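Local atomic coordinates of prolyl 4-hydroxylase alpha subunit Fe(2+) 2OG dioxygenase domain-containing protein (Burkholderia ambifaria, PDB entry 3W20), a protein that probably acts as a 2-oxoglutarate-dependent dioxygenase that oxidises N-substituted L-amino acids, here with zinc in its metal site. Residues 172-180 against 258-269. Numbering follows the deposited sequence.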
loop_
_atom_site.group_PDB
_atom_site.type_symbol
_atom_site.label_atom_id
_atom_site.label_comp_id
_atom_site.label_asym_id
_atom_site.label_seq_id
_atom_site.Cartn_x
_atom_site.Cartn_y
_atom_site.Cartn_z
ATOM N N ARG A 172 -11.603 -14.205 -3.656
ATOM C CA ARG A 172 -11.579 -15.405 -4.471
ATOM C C ARG A 172 -10.502 -16.381 -4.010
ATOM O O ARG A 172 -9.335 -15.991 -3.797
ATOM C CB ARG A 172 -11.384 -15.036 -5.914
ATOM C CG ARG A 172 -11.261 -16.268 -6.831
ATOM C CD ARG A 172 -11.038 -15.764 -8.281
ATOM N NE ARG A 172 -10.993 -16.922 -9.164
ATOM C CZ ARG A 172 -10.648 -16.909 -10.438
ATOM N NH1 ARG A 172 -10.210 -15.780 -11.023
ATOM N NH2 ARG A 172 -10.613 -18.057 -11.102
ATOM N N SER A 173 -10.935 -17.630 -3.828
ATOM C CA SER A 173 -10.031 -18.726 -3.424
ATOM C C SER A 173 -9.584 -19.473 -4.645
ATOM O O SER A 173 -10.380 -19.630 -5.593
ATOM C CB SER A 173 -10.698 -19.689 -2.460
ATOM O OG SER A 173 -9.865 -20.844 -2.072
ATOM N N PHE A 174 -8.311 -19.938 -4.639
ATOM C CA PHE A 174 -7.744 -20.709 -5.737
ATOM C C PHE A 174 -7.451 -22.080 -5.194
ATOM O O PHE A 174 -6.566 -22.232 -4.313
ATOM C CB PHE A 174 -6.438 -20.039 -6.199
ATOM C CG PHE A 174 -6.690 -18.715 -6.940
ATOM C CD1 PHE A 174 -6.679 -18.683 -8.335
ATOM C CD2 PHE A 174 -7.079 -17.571 -6.250
ATOM C CE1 PHE A 174 -6.914 -17.477 -9.030
ATOM C CE2 PHE A 174 -7.424 -16.397 -6.945
ATOM C CZ PHE A 174 -7.326 -16.359 -8.348
ATOM N N PRO A 175 -8.229 -23.116 -5.602
ATOM C CA PRO A 175 -8.040 -24.392 -4.872
ATOM C C PRO A 175 -6.687 -25.044 -5.071
ATOM O O PRO A 175 -6.238 -25.838 -4.244
ATOM C CB PRO A 175 -9.156 -25.314 -5.475
ATOM C CG PRO A 175 -9.589 -24.602 -6.727
ATOM C CD PRO A 175 -9.322 -23.156 -6.613
ATOM N N ARG A 176 -5.961 -24.675 -6.137
ATOM C CA ARG A 176 -4.650 -25.203 -6.335
ATOM C C ARG A 176 -3.537 -24.221 -5.957
ATOM O O ARG A 176 -2.440 -24.271 -6.534
ATOM C CB ARG A 176 -4.435 -25.748 -7.769
ATOM C CG ARG A 176 -5.531 -26.736 -8.217
ATOM C CD ARG A 176 -5.702 -27.921 -7.230
ATOM N NE ARG A 176 -7.117 -28.349 -7.294
ATOM C CZ ARG A 176 -7.756 -28.955 -6.298
ATOM N NH1 ARG A 176 -9.019 -29.271 -6.458
ATOM N NH2 ARG A 176 -7.158 -29.321 -5.165
ATOM N N GLN A 177 -3.818 -23.255 -5.059
ATOM C CA GLN A 177 -2.740 -22.301 -4.667
ATOM C C GLN A 177 -1.536 -23.157 -4.210
ATOM O O GLN A 177 -1.725 -24.107 -3.425
ATOM C CB GLN A 177 -3.223 -21.454 -3.505
ATOM C CG GLN A 177 -2.107 -20.500 -2.935
ATOM C CD GLN A 177 -2.660 -19.516 -1.910
ATOM O OE1 GLN A 177 -3.731 -18.953 -2.100
ATOM N NE2 GLN A 177 -1.823 -19.188 -0.909
ATOM N N LEU A 178 -0.313 -22.778 -4.651
ATOM C CA LEU A 178 0.856 -23.589 -4.257
ATOM C C LEU A 178 1.721 -22.803 -3.338
ATOM O O LEU A 178 1.875 -21.588 -3.561
ATOM C CB LEU A 178 1.678 -23.983 -5.484
ATOM C CG LEU A 178 0.799 -24.663 -6.529
ATOM C CD1 LEU A 178 1.714 -24.974 -7.717
ATOM C CD2 LEU A 178 0.068 -25.941 -5.977
ATOM N N GLY A 179 2.364 -23.480 -2.372
ATOM C CA GLY A 179 3.514 -22.880 -1.675
ATOM C C GLY A 179 4.765 -23.486 -2.329
ATOM O O GLY A 179 4.726 -24.650 -2.798
ATOM N N GLY A 180 5.862 -22.719 -2.393
ATOM C CA GLY A 180 7.109 -23.246 -2.966
ATOM C C GLY A 180 8.200 -22.729 -2.036
ATOM O O GLY A 180 8.302 -21.472 -1.842
HETATM N N MSE A 258 13.804 -20.055 1.559
HETATM C CA MSE A 258 13.354 -18.929 0.804
HETATM C C MSE A 258 12.042 -19.381 0.235
HETATM O O MSE A 258 11.995 -20.488 -0.308
HETATM C CB MSE A 258 14.355 -19.070 -0.410
HETATM C CG MSE A 258 14.640 -17.843 -1.138
HETATM SE SE MSE A 258 16.313 -18.449 -2.048
HETATM C CE MSE A 258 17.410 -18.237 -0.582
ATOM N N GLY A 259 10.981 -18.590 0.282
ATOM C CA GLY A 259 9.715 -19.124 -0.347
ATOM C C GLY A 259 8.770 -18.084 -0.966
ATOM O O GLY A 259 8.887 -16.879 -0.782
ATOM N N LEU A 260 7.789 -18.581 -1.695
ATOM C CA LEU A 260 6.705 -17.730 -2.145
ATOM C C LEU A 260 5.478 -18.636 -2.343
ATOM O O LEU A 260 5.523 -19.821 -2.007
ATOM C CB LEU A 260 7.099 -17.066 -3.449
ATOM C CG LEU A 260 7.674 -17.896 -4.584
ATOM C CD1 LEU A 260 6.654 -18.760 -5.370
ATOM C CD2 LEU A 260 8.411 -16.935 -5.565
ATOM N N PHE A 261 4.404 -18.022 -2.847
ATOM C CA PHE A 261 3.218 -18.767 -3.233
ATOM C C PHE A 261 2.883 -18.431 -4.685
ATOM O O PHE A 261 3.230 -17.356 -5.244
ATOM C CB PHE A 261 2.042 -18.323 -2.317
ATOM C CG PHE A 261 2.249 -18.745 -0.907
ATOM C CD1 PHE A 261 1.791 -20.017 -0.463
ATOM C CD2 PHE A 261 2.878 -17.867 0.007
ATOM C CE1 PHE A 261 1.984 -20.448 0.860
ATOM C CE2 PHE A 261 3.064 -18.286 1.347
ATOM C CZ PHE A 261 2.676 -19.569 1.757
ATOM N N LEU A 262 2.139 -19.346 -5.296
ATOM C CA LEU A 262 1.710 -19.190 -6.676
ATOM C C LEU A 262 0.210 -19.396 -6.805
ATOM O O LEU A 262 -0.314 -20.282 -6.208
ATOM C CB LEU A 262 2.386 -20.296 -7.492
ATOM C CG LEU A 262 3.903 -20.179 -7.698
ATOM C CD1 LEU A 262 4.401 -21.578 -8.074
ATOM C CD2 LEU A 262 4.246 -19.179 -8.794
ATOM N N ILE A 263 -0.476 -18.573 -7.594
ATOM C CA ILE A 263 -1.806 -18.893 -8.056
ATOM C C ILE A 263 -1.896 -18.781 -9.579
ATOM O O ILE A 263 -1.202 -17.998 -10.192
ATOM C CB ILE A 263 -2.908 -17.980 -7.426
ATOM C CG1 ILE A 263 -2.532 -16.479 -7.543
ATOM C CG2 ILE A 263 -3.029 -18.387 -5.971
ATOM C CD1 ILE A 263 -3.673 -15.578 -7.017
ATOM N N HIS A 264 -2.735 -19.608 -10.168
ATOM C CA HIS A 264 -2.837 -19.587 -11.627
ATOM C C HIS A 264 -4.041 -18.760 -12.003
ATOM O O HIS A 264 -5.172 -19.217 -11.917
ATOM C CB HIS A 264 -2.972 -21.011 -12.133
ATOM C CG HIS A 264 -2.754 -21.135 -13.634
ATOM N ND1 HIS A 264 -2.698 -22.344 -14.255
ATOM C CD2 HIS A 264 -2.522 -20.169 -14.611
ATOM C CE1 HIS A 264 -2.454 -22.141 -15.604
ATOM N NE2 HIS A 264 -2.340 -20.825 -15.810
ATOM N N THR A 265 -3.802 -17.530 -12.424
ATOM C CA THR A 265 -4.925 -16.652 -12.783
ATOM C C THR A 265 -5.213 -16.671 -14.270
ATOM O O THR A 265 -4.435 -17.251 -15.048
ATOM C CB THR A 265 -4.681 -15.202 -12.352
ATOM O OG1 THR A 265 -3.762 -14.583 -13.240
ATOM C CG2 THR A 265 -4.095 -15.197 -10.923
ATOM N N GLU A 266 -6.407 -16.122 -14.631
ATOM C CA GLU A 266 -6.797 -15.932 -16.021
ATOM C C GLU A 266 -5.660 -15.315 -16.840
ATOM O O GLU A 266 -5.518 -15.649 -18.011
ATOM C CB GLU A 266 -8.106 -15.084 -16.114
ATOM C CG GLU A 266 -9.491 -15.810 -16.117
ATOM C CD GLU A 266 -9.874 -16.813 -15.006
ATOM O OE1 GLU A 266 -10.463 -16.445 -13.922
ATOM O OE2 GLU A 266 -9.723 -18.032 -15.290
ATOM N N ASP A 267 -4.797 -14.494 -16.230
ATOM C CA ASP A 267 -3.724 -13.802 -16.967
ATOM C C ASP A 267 -2.341 -14.478 -16.910
ATOM O O ASP A 267 -1.331 -13.997 -17.428
ATOM C CB ASP A 267 -3.647 -12.373 -16.445
ATOM C CG ASP A 267 -4.883 -11.599 -16.782
ATOM O OD1 ASP A 267 -5.306 -11.723 -17.946
ATOM O OD2 ASP A 267 -5.422 -10.926 -15.903
ATOM N N GLY A 268 -2.291 -15.587 -16.198
ATOM C CA GLY A 268 -1.082 -16.388 -16.122
ATOM C C GLY A 268 -0.772 -16.630 -14.634
ATOM O O GLY A 268 -1.489 -16.170 -13.721
ATOM N N TRP A 269 0.339 -17.273 -14.422
ATOM C CA TRP A 269 0.855 -17.582 -13.077
ATOM C C TRP A 269 1.313 -16.348 -12.387
ATOM O O TRP A 269 2.011 -15.508 -12.966
ATOM C CB TRP A 269 2.024 -18.507 -13.292
ATOM C CG TRP A 269 1.591 -19.921 -13.533
ATOM C CD1 TRP A 269 1.546 -20.614 -14.765
ATOM C CD2 TRP A 269 1.079 -20.836 -12.552
ATOM N NE1 TRP A 269 1.013 -21.873 -14.590
ATOM C CE2 TRP A 269 0.753 -22.075 -13.264
ATOM C CE3 TRP A 269 0.911 -20.790 -11.171
ATOM C CZ2 TRP A 269 0.241 -23.176 -12.588
ATOM C CZ3 TRP A 269 0.414 -21.911 -10.533
ATOM C CH2 TRP A 269 0.103 -23.079 -11.237
#
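Phe174 lays one face of its ring against Ile263, whose CD1 sits over that face, 3.9 Å from the ring centroid, a CH-pi contact. With chi1 near 50° Ile263 CG1 is flanked by both backbone arms, and the extended step beyond it brings CD1 over the ring, while CG2 packs on Phe174 CB. The same CG2 meets the extended Gln177 chain, its distance to Gln177 CG being 3.8 Å. At the rim of the phenylalanine, the carbonyl O of His264 approaches the ring edge and Thr265 CG2 comes near CE1.

Farther out, Arg172 runs fully extended past Phe174, whose CZ lies above one face of the guanidinium, toward its rim. Arg172 NH1 forms a salt bridge with Glu266 OE1 at 3.0 Å, on the syn side but 33° out of the carboxylate plane; Arg172 NH2 adds a weak hydrogen bond to the same OE1. Glu266 belongs to the type I turn 265-268, in which Thr265 OG1 accepts from Asp267 N, an ST turn.

Gln177 NE2 approaches Phe261 CD1 at 3.7 Å, amide and ring planes 77° apart, while OE1 accepts from Val159 N. Beyond the type I turn 174-177 the chain becomes a strand antiparallel to 258-265. Leu178 and Leu262 exchange two backbone hydrogen bonds, as do Gly180 and Leu260. Between these pairs, Gly179 and Phe261 form a non-hydrogen-bonded pair, the Phe261 ring lying beside Gly179 CA, with CD1 3.6 Å away.

Leu178 and Leu262 share the other face of the sheet, where Leu178 CD1 reaches Trp269 CH2 and helix 23-31 covers all three through Ile27. Phe261 instead faces the metal pocket, touching the zinc ligand Asp157, an arrangement belonging to the double-stranded beta-helix core of 2-oxoglutarate dioxygenases.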